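Local coordinates for polysaccharide deacetylase (Bacillus anthracis, PDB 2J13), which probably removes acetyl groups from cell-wall peptidoglycan as a zinc-dependent family 4 carbohydrate esterase, at residues V88-I93 and V135-I139. Coordinates in Å, arbitrary orientation, origin at the centre of the assembly. Residue numbers count along the deposited sequence, not the author numbering.
With ZN (zinc ion), chain E.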
# COMPACT_ATOMS: atom_id res chain seq x y z
N VAL A 88 3.66 -3.12 -5.09
CA VAL A 88 3.99 -4.11 -6.14
C VAL A 88 4.83 -5.29 -5.64
O VAL A 88 5.65 -5.14 -4.74
CB VAL A 88 4.73 -3.43 -7.35
CG1 VAL A 88 3.85 -2.29 -7.92
CG2 VAL A 88 6.10 -2.94 -6.92
N THR A 89 4.60 -6.46 -6.23
CA THR A 89 5.46 -7.61 -5.98
C THR A 89 6.55 -7.75 -7.06
O THR A 89 6.51 -7.09 -8.09
CB THR A 89 4.66 -8.90 -5.96
OG1 THR A 89 4.12 -9.18 -7.26
CG2 THR A 89 3.53 -8.86 -4.89
N GLY A 90 7.48 -8.66 -6.86
CA GLY A 90 8.51 -8.97 -7.88
C GLY A 90 7.95 -9.54 -9.17
O GLY A 90 8.42 -9.18 -10.27
N HIS A 91 6.94 -10.41 -9.08
CA HIS A 91 6.28 -10.96 -10.25
C HIS A 91 5.65 -9.86 -11.07
O HIS A 91 5.76 -9.82 -12.28
CB HIS A 91 5.20 -11.97 -9.83
CG HIS A 91 4.38 -12.51 -10.98
ND1 HIS A 91 4.84 -13.51 -11.82
CD2 HIS A 91 3.13 -12.21 -11.39
CE1 HIS A 91 3.91 -13.79 -12.71
NE2 HIS A 91 2.86 -13.02 -12.48
N TYR A 92 5.02 -8.92 -10.38
CA TYR A 92 4.42 -7.80 -11.06
C TYR A 92 5.49 -6.95 -11.76
O TYR A 92 5.35 -6.63 -12.94
CB TYR A 92 3.60 -6.96 -10.08
CG TYR A 92 2.64 -6.04 -10.78
CD1 TYR A 92 3.04 -4.79 -11.18
CD2 TYR A 92 1.36 -6.44 -11.06
CE1 TYR A 92 2.19 -3.96 -11.86
CE2 TYR A 92 0.49 -5.63 -11.75
CZ TYR A 92 0.91 -4.37 -12.13
OH TYR A 92 0.09 -3.52 -12.82
N ILE A 93 6.56 -6.58 -11.05
CA ILE A 93 7.64 -5.78 -11.64
C ILE A 93 8.22 -6.44 -12.90
O ILE A 93 8.41 -5.77 -13.92
CB ILE A 93 8.81 -5.52 -10.65
CG1 ILE A 93 8.38 -4.62 -9.49
CG2 ILE A 93 9.99 -4.84 -11.37
CD1 ILE A 93 9.36 -4.65 -8.28
N VAL A 135 12.77 -6.21 -3.96
CA VAL A 135 11.78 -5.31 -4.53
C VAL A 135 12.23 -3.87 -4.50
O VAL A 135 12.06 -3.13 -5.49
CB VAL A 135 10.36 -5.45 -3.85
CG1 VAL A 135 9.36 -4.38 -4.32
CG2 VAL A 135 9.78 -6.79 -4.13
N THR A 136 12.79 -3.42 -3.38
CA THR A 136 13.24 -2.03 -3.26
C THR A 136 14.27 -1.70 -4.31
O THR A 136 14.15 -0.72 -5.04
CB THR A 136 13.76 -1.73 -1.86
OG1 THR A 136 12.65 -1.77 -0.94
CG2 THR A 136 14.40 -0.34 -1.80
N GLU A 137 15.25 -2.57 -4.43
CA GLU A 137 16.32 -2.36 -5.43
C GLU A 137 15.75 -2.41 -6.85
O GLU A 137 16.16 -1.61 -7.72
CB GLU A 137 17.41 -3.41 -5.23
CG GLU A 137 18.14 -3.26 -3.90
CD GLU A 137 19.26 -4.26 -3.69
OE1 GLU A 137 19.41 -5.23 -4.46
OE2 GLU A 137 20.00 -4.06 -2.69
N GLU A 138 14.83 -3.33 -7.12
CA GLU A 138 14.22 -3.42 -8.45
C GLU A 138 13.37 -2.18 -8.77
O GLU A 138 13.46 -1.64 -9.90
CB GLU A 138 13.39 -4.69 -8.57
CG GLU A 138 13.11 -5.17 -9.94
CD GLU A 138 14.34 -5.80 -10.65
OE1 GLU A 138 15.23 -6.41 -9.98
OE2 GLU A 138 14.41 -5.69 -11.88
N ILE A 139 12.58 -1.70 -7.83
CA ILE A 139 11.82 -0.46 -8.05
C ILE A 139 12.75 0.71 -8.43
O ILE A 139 12.55 1.40 -9.44
CB ILE A 139 10.97 -0.06 -6.81
CG1 ILE A 139 9.81 -1.03 -6.61
CG2 ILE A 139 10.49 1.39 -6.95
CD1 ILE A 139 9.19 -0.92 -5.17
ZN ZN E . 6.35 -14.56 -11.63
O HOH W 1 8.09 -14.07 -13.05
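The segment V135-I139 is part of the long helix 125-143, which packs on the turn from strand 84-88 into helix 90-95. V135 opens the contact. Its CB points toward the turn and its two methyls work on different partners. V135 CG2 sits 4.0 Å from G90 N, where the CA atoms of G90 and V135 come within 5.9 Å. V135 CG1 lies 3.8 Å from V88 O and 4.0 Å from I93 CD1. The CA-to-CB bond of T136 points away, and T136 OG1 is hydrogen-bonded to Y171 OH. E138 points its CB toward I93 and its CG presses on I93, with E138 CG 3.4 Å from I93 CG2. Its carboxylate makes no hydrogen bond to the turn. I139, one helical turn after V135, completes the patch. I139 CG1 is 4.0 Å from I93 CD1, and I139 CD1 is 4.1 Å from V88 CG2. The side chain of I93 thus meets V135, E138 and I139 together. L100 of helix 97-105 and I110 of the next strand extend this apolar layer.

The turn holds its own shape. T89 is the N-cap of helix 90-95, and its OG1 accepts from Y92 N at 3.3 Å. H91 binds a zinc ion through ND1 at 1.9 Å, apart from this interface. The T89 side chain touches H113 and lies about 6 Å from another zinc. D56, H113, H117 and H234 are zinc ligands. The packing therefore joins two helices of the NodB-type deacetylase barrel beside the metal site. No hydrogen bond crosses between the segments, so they are held by apolar, shape-dependent packing.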